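Local atomic coordinates of VOC domain-containing protein (PDB entry 3L7T), a protein that binds zinc and probably acts as a metal-dependent enzyme of the vicinal oxygen chelate superfamily, perhaps with lactoylglutathione lyase activity. Residues 31-36 and 51-56; 14-19 and 43-48. All blocks are in the same frame, centred on the assembly; numbering follows the deposited sequence.

Contact 1. Residues 31-36 and 51-56; sequences VIRENH and DIELEI
Arg33 of strand 30-37 reaches over the intervening strand 42-49 to Glu53 of strand 52-58, two strands away in the same sheet; the CA atoms of Ile32 and Glu53 are 8.5 Å apart. From CB the Glu53 chain turns its CG away from its own carbonyl carbon (chi1 -62°) and runs on extended. Its CG packs against Ile32 CD1 at 3.6 Å, and the same methyl also touches CD. Beyond CD the carboxylate divides its oxygens between the two terminal nitrogens of Arg33, an end-on, two-pronged salt bridge. Arg33 NH1 donates to Glu53 OE1 at 3.0 Å, in the guanidinium plane and nearly straight at 162°. Arg33 NH2 gives a more bent bond to the syn lone pair of Glu53 OE2, 3.1 Å long. The two planes are 33° apart, so the pairing is twisted rather than flat. Ile32 CG2 lies over one guanidinium face, 3.8 Å above its plane. Ile32 and Arg33 form a classic beta bulge opposite Asp46, whose OD2 is the stronger salt-bridge partner of Arg33 NH1. Shared between Glu53 and Asp46, the guanidinium probably offsets part of the acidic charge near the zinc ligand Glu55.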
loop_
_atom_site.group_PDB
_atom_site.type_symbol
_atom_site.label_atom_id
_atom_site.label_comp_id
_atom_site.label_asym_id
_atom_site.label_seq_id
_atom_site.Cartn_x
_atom_site.Cartn_y
_atom_site.Cartn_z
ATOM N N VAL A 31 -2.541 -0.311 -18.645
ATOM C CA VAL A 31 -1.262 0.376 -18.556
ATOM C C VAL A 31 -1.401 1.854 -18.916
ATOM O O VAL A 31 -1.880 2.206 -20.009
ATOM C CB VAL A 31 -0.229 -0.277 -19.509
ATOM C CG1 VAL A 31 1.062 0.498 -19.481
ATOM C CG2 VAL A 31 0.008 -1.743 -19.103
ATOM N N ILE A 32 -1.008 2.725 -17.994
ATOM C CA ILE A 32 -0.957 4.144 -18.279
ATOM C C ILE A 32 0.355 4.522 -18.946
ATOM O O ILE A 32 0.342 5.207 -19.969
ATOM C CB ILE A 32 -1.160 4.998 -17.018
ATOM C CG1 ILE A 32 -2.493 4.655 -16.327
ATOM C CG2 ILE A 32 -1.085 6.489 -17.359
ATOM C CD1 ILE A 32 -2.574 5.120 -14.871
ATOM N N ARG A 33 1.472 4.159 -18.313
ATOM C CA ARG A 33 2.819 4.453 -18.804
ATOM C C ARG A 33 3.705 3.292 -18.433
ATOM O O ARG A 33 3.473 2.606 -17.425
ATOM C CB ARG A 33 3.427 5.692 -18.111
ATOM C CG ARG A 33 2.516 6.888 -18.011
ATOM C CD ARG A 33 3.127 7.997 -17.121
ATOM N NE ARG A 33 2.055 8.854 -16.662
ATOM C CZ ARG A 33 1.425 8.688 -15.513
ATOM N NH1 ARG A 33 1.824 7.725 -14.666
ATOM N NH2 ARG A 33 0.371 9.440 -15.237
ATOM N N GLU A 34 4.832 3.220 -19.110
ATOM C CA GLU A 34 5.905 2.319 -18.729
ATOM C C GLU A 34 7.231 2.936 -19.109
ATOM O O GLU A 34 7.417 3.362 -20.265
ATOM C CB GLU A 34 5.746 0.979 -19.428
ATOM C CG GLU A 34 6.839 -0.024 -19.069
ATOM C CD GLU A 34 6.717 -1.327 -19.861
ATOM O OE1 GLU A 34 6.282 -1.270 -21.027
ATOM O OE2 GLU A 34 7.108 -2.396 -19.345
ATOM N N ASN A 35 8.110 3.077 -18.125
ATOM C CA ASN A 35 9.383 3.753 -18.329
ATOM C C ASN A 35 10.545 3.018 -17.716
ATOM O O ASN A 35 10.446 2.461 -16.623
ATOM C CB ASN A 35 9.320 5.179 -17.779
ATOM C CG ASN A 35 8.451 6.065 -18.615
ATOM O OD1 ASN A 35 8.806 6.408 -19.751
ATOM N ND2 ASN A 35 7.302 6.437 -18.077
ATOM N N HIS A 36 11.675 3.034 -18.378
ATOM C CA HIS A 36 12.863 2.369 -17.885
ATOM C C HIS A 36 13.986 3.405 -17.666
ATOM O O HIS A 36 14.343 4.122 -18.561
ATOM C CB HIS A 36 13.229 1.299 -18.881
ATOM C CG HIS A 36 14.468 0.560 -18.570
ATOM N ND1 HIS A 36 15.292 0.080 -19.550
ATOM C CD2 HIS A 36 15.019 0.189 -17.403
ATOM C CE1 HIS A 36 16.311 -0.535 -19.004
ATOM N NE2 HIS A 36 16.166 -0.488 -17.700
ATOM N N ASP A 51 -9.650 5.824 -9.820
ATOM C CA ASP A 51 -8.980 7.122 -9.677
ATOM C C ASP A 51 -7.592 7.072 -9.065
ATOM O O ASP A 51 -7.013 8.095 -8.777
ATOM C CB ASP A 51 -9.821 8.107 -8.864
ATOM C CG ASP A 51 -11.262 8.151 -9.307
ATOM O OD1 ASP A 51 -11.541 8.324 -10.521
ATOM O OD2 ASP A 51 -12.125 8.061 -8.404
ATOM N N ILE A 52 -7.043 5.885 -8.863
ATOM C CA ILE A 52 -5.774 5.787 -8.177
ATOM C C ILE A 52 -4.857 5.074 -9.160
ATOM O O ILE A 52 -5.296 4.147 -9.838
ATOM C CB ILE A 52 -5.955 4.955 -6.878
ATOM C CG1 ILE A 52 -6.661 5.814 -5.826
ATOM C CG2 ILE A 52 -4.617 4.406 -6.355
ATOM C CD1 ILE A 52 -7.195 5.067 -4.631
ATOM N N GLU A 53 -3.580 5.415 -9.175
ATOM C CA GLU A 53 -2.630 4.616 -9.949
ATOM C C GLU A 53 -1.934 3.569 -9.066
ATOM O O GLU A 53 -1.717 3.795 -7.890
ATOM C CB GLU A 53 -1.587 5.524 -10.610
ATOM C CG GLU A 53 -2.191 6.515 -11.607
ATOM C CD GLU A 53 -1.125 7.269 -12.403
ATOM O OE1 GLU A 53 0.072 6.903 -12.340
ATOM O OE2 GLU A 53 -1.484 8.245 -13.083
ATOM N N LEU A 54 -1.554 2.442 -9.651
ATOM C CA LEU A 54 -0.632 1.498 -8.992
ATOM C C LEU A 54 0.700 1.622 -9.699
ATOM O O LEU A 54 0.744 1.517 -10.920
ATOM C CB LEU A 54 -1.140 0.059 -9.181
ATOM C CG LEU A 54 -2.563 -0.173 -8.719
ATOM C CD1 LEU A 54 -2.923 -1.676 -8.964
ATOM C CD2 LEU A 54 -2.751 0.209 -7.283
ATOM N N GLU A 55 1.772 1.900 -8.956
ATOM C CA GLU A 55 3.086 2.060 -9.563
ATOM C C GLU A 55 3.869 0.809 -9.265
ATOM O O GLU A 55 4.210 0.568 -8.120
ATOM C CB GLU A 55 3.842 3.233 -8.934
ATOM C CG GLU A 55 3.299 4.599 -9.258
ATOM C CD GLU A 55 4.235 5.703 -8.804
ATOM O OE1 GLU A 55 5.103 5.433 -7.925
ATOM O OE2 GLU A 55 3.970 6.858 -9.204
ATOM N N ILE A 56 4.167 0.019 -10.282
ATOM C CA ILE A 56 4.934 -1.199 -10.072
ATOM C C ILE A 56 6.415 -0.937 -10.407
ATOM O O ILE A 56 6.739 -0.508 -11.528
ATOM C CB ILE A 56 4.385 -2.333 -10.932
ATOM C CG1 ILE A 56 2.867 -2.497 -10.764
ATOM C CG2 ILE A 56 5.135 -3.632 -10.653
ATOM C CD1 ILE A 56 2.422 -2.865 -9.409
#

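Contact 2. Residues 14-19 and 43-48; sequences SDYDKS and YKLDLK
The Tyr16 ring carries the CB of Tyr43 over one face and meets Leu45 CB at its edge, joining the start of helix 16-26 to strand 42-49 of a beta-alpha-beta-beta-beta module of the glyoxalase fold. Tyr43 CB sits almost centrally over the ring, 3.6 Å from its centroid and 14° off the normal, a CH-pi contact. The two tyrosine rings also form an offset stack, with planes 21° apart and centroids separated by 4.9 Å, while the Tyr43 ring also stacks with His36. Tyr16 swings its CG anti to the backbone N (chi1 -178°), which sends the ring from the first turn of the helix toward the sheet. There the phenol oxygen nestles against Leu45, with CG and both methyls about equally near, and is hydrogen-bonded to Glu34 OE2 of strand 30-37, so this polar tip has a partner beside its apolar neighbours. Leu45 packs further on Tyr20 and Val24 of the same helix. Asp15 is the N-cap of the helix: Lys18 N donates to Asp15 OD1 at 2.9 Å, from well above the carboxylate plane. Closest of the approaches of Tyr16 to residues 43-48 is that of its OH to Leu45 CB, 3.4 Å.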
loop_
_atom_site.group_PDB
_atom_site.type_symbol
_atom_site.label_atom_id
_atom_site.label_comp_id
_atom_site.label_asym_id
_atom_site.label_seq_id
_atom_site.Cartn_x
_atom_site.Cartn_y
_atom_site.Cartn_z
ATOM N N SER A 14 9.899 -8.774 -7.729
ATOM C CA SER A 14 11.220 -9.367 -7.934
ATOM C C SER A 14 11.492 -9.580 -9.432
ATOM O O SER A 14 12.629 -9.440 -9.883
ATOM C CB SER A 14 11.376 -10.685 -7.131
ATOM O OG SER A 14 10.533 -11.715 -7.662
ATOM N N ASP A 15 10.482 -10.049 -10.158
ATOM C CA ASP A 15 10.664 -10.408 -11.557
ATOM C C ASP A 15 9.714 -9.561 -12.386
ATOM O O ASP A 15 8.521 -9.837 -12.429
ATOM C CB ASP A 15 10.353 -11.906 -11.762
ATOM C CG ASP A 15 10.565 -12.363 -13.198
ATOM O OD1 ASP A 15 10.103 -11.677 -14.145
ATOM O OD2 ASP A 15 11.123 -13.468 -13.383
ATOM N N TYR A 16 10.238 -8.513 -13.013
ATOM C CA TYR A 16 9.386 -7.555 -13.698
ATOM C C TYR A 16 8.463 -8.199 -14.745
ATOM O O TYR A 16 7.286 -7.896 -14.790
ATOM C CB TYR A 16 10.217 -6.401 -14.276
ATOM C CG TYR A 16 9.384 -5.347 -14.948
ATOM C CD1 TYR A 16 8.628 -4.448 -14.196
ATOM C CD2 TYR A 16 9.167 -5.392 -16.316
ATOM C CE1 TYR A 16 7.827 -3.536 -14.808
ATOM C CE2 TYR A 16 8.386 -4.467 -16.935
ATOM C CZ TYR A 16 7.710 -3.536 -16.187
ATOM O OH TYR A 16 6.901 -2.633 -16.863
ATOM N N ASP A 17 9.001 -9.084 -15.593
ATOM C CA ASP A 17 8.188 -9.715 -16.619
ATOM C C ASP A 17 7.064 -10.565 -16.044
ATOM O O ASP A 17 5.961 -10.613 -16.601
ATOM C CB ASP A 17 9.046 -10.569 -17.564
ATOM C CG ASP A 17 9.968 -9.743 -18.429
ATOM O OD1 ASP A 17 9.637 -8.588 -18.762
ATOM O OD2 ASP A 17 11.069 -10.243 -18.734
ATOM N N LYS A 18 7.351 -11.270 -14.958
ATOM C CA LYS A 18 6.382 -12.179 -14.398
ATOM C C LYS A 18 5.272 -11.357 -13.731
ATOM O O LYS A 18 4.096 -11.693 -13.822
ATOM C CB LYS A 18 7.033 -13.104 -13.369
ATOM C CG LYS A 18 7.816 -14.258 -13.988
ATOM C CD LYS A 18 8.212 -15.299 -12.951
ATOM C CE LYS A 18 8.106 -16.696 -13.528
ATOM N NZ LYS A 18 8.707 -16.714 -14.885
ATOM N N SER A 19 5.655 -10.241 -13.117
ATOM C CA SER A 19 4.663 -9.395 -12.441
ATOM C C SER A 19 3.876 -8.553 -13.432
ATOM O O SER A 19 2.708 -8.272 -13.215
ATOM C CB SER A 19 5.333 -8.527 -11.382
ATOM O OG SER A 19 5.870 -9.372 -10.388
ATOM N N TYR A 43 12.512 -0.450 -14.046
ATOM C CA TYR A 43 11.235 -0.331 -14.764
ATOM C C TYR A 43 10.185 0.165 -13.816
ATOM O O TYR A 43 10.082 -0.320 -12.669
ATOM C CB TYR A 43 10.779 -1.678 -15.370
ATOM C CG TYR A 43 11.728 -2.146 -16.459
ATOM C CD1 TYR A 43 11.534 -1.749 -17.779
ATOM C CD2 TYR A 43 12.797 -2.969 -16.166
ATOM C CE1 TYR A 43 12.367 -2.164 -18.789
ATOM C CE2 TYR A 43 13.678 -3.371 -17.178
ATOM C CZ TYR A 43 13.464 -2.935 -18.471
ATOM O OH TYR A 43 14.309 -3.337 -19.485
ATOM N N LYS A 44 9.467 1.191 -14.262
ATOM C CA LYS A 44 8.358 1.727 -13.503
ATOM C C LYS A 44 7.115 1.634 -14.367
ATOM O O LYS A 44 7.088 2.138 -15.491
ATOM C CB LYS A 44 8.634 3.191 -13.130
ATOM C CG LYS A 44 7.489 3.851 -12.316
ATOM C CD LYS A 44 7.763 5.338 -12.006
ATOM C CE LYS A 44 6.657 5.920 -11.131
ATOM N NZ LYS A 44 5.475 6.425 -11.922
ATOM N N LEU A 45 6.184 0.805 -13.922
ATOM C CA LEU A 45 5.001 0.467 -14.676
ATOM C C LEU A 45 3.820 1.101 -13.937
ATOM O O LEU A 45 3.531 0.726 -12.791
ATOM C CB LEU A 45 4.834 -1.048 -14.701
ATOM C CG LEU A 45 3.514 -1.558 -15.296
ATOM C CD1 LEU A 45 3.261 -1.166 -16.766
ATOM C CD2 LEU A 45 3.436 -3.052 -15.123
ATOM N N ASP A 46 3.125 2.022 -14.604
ATOM C CA ASP A 46 2.013 2.741 -13.969
ATOM C C ASP A 46 0.678 2.221 -14.479
ATOM O O ASP A 46 0.403 2.257 -15.691
ATOM C CB ASP A 46 2.125 4.235 -14.269
ATOM C CG ASP A 46 3.434 4.847 -13.746
ATOM O OD1 ASP A 46 3.950 4.402 -12.686
ATOM O OD2 ASP A 46 3.934 5.804 -14.384
ATOM N N LEU A 47 -0.140 1.716 -13.551
ATOM C CA LEU A 47 -1.407 1.052 -13.906
ATOM C C LEU A 47 -2.611 1.832 -13.410
ATOM O O LEU A 47 -2.585 2.409 -12.330
ATOM C CB LEU A 47 -1.441 -0.337 -13.259
ATOM C CG LEU A 47 -0.277 -1.247 -13.662
ATOM C CD1 LEU A 47 -0.527 -2.680 -13.187
ATOM C CD2 LEU A 47 -0.059 -1.273 -15.209
ATOM N N LYS A 48 -3.707 1.796 -14.161
ATOM C CA LYS A 48 -4.893 2.482 -13.709
ATOM C C LYS A 48 -5.792 1.602 -12.860
ATOM O O LYS A 48 -6.188 0.506 -13.292
ATOM C CB LYS A 48 -5.683 3.003 -14.907
ATOM C CG LYS A 48 -6.895 3.809 -14.493
ATOM C CD LYS A 48 -7.441 4.650 -15.667
ATOM C CE LYS A 48 -8.439 5.690 -15.149
ATOM N NZ LYS A 48 -9.674 4.963 -14.710
#

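Overall arrangement
Both contacts use one four-stranded sheet. Contact 1 spans three neighbouring strands on its surface, joining 31-36 to 51-56 mainly by charge, whereas contact 2 is buried and seats helix 16-26 against the middle of those strands, 42-49, with aromatic and aliphatic groups. Their centres are 9 Å apart. Side chains alternate along 43-48: Tyr43 and Leu45 face the helix, while Lys44 and Asp46 belong to the charged side, Lys44 pairing with the zinc ligand Glu55. Ile56 N and Leu45 O, 2.7 Å apart and probably hydrogen-bonded, tie the contacts together, as does the packing of Glu55 CG on Asp46 OD1. Both also touch the second subunit, through Tyr114 of that chain among others.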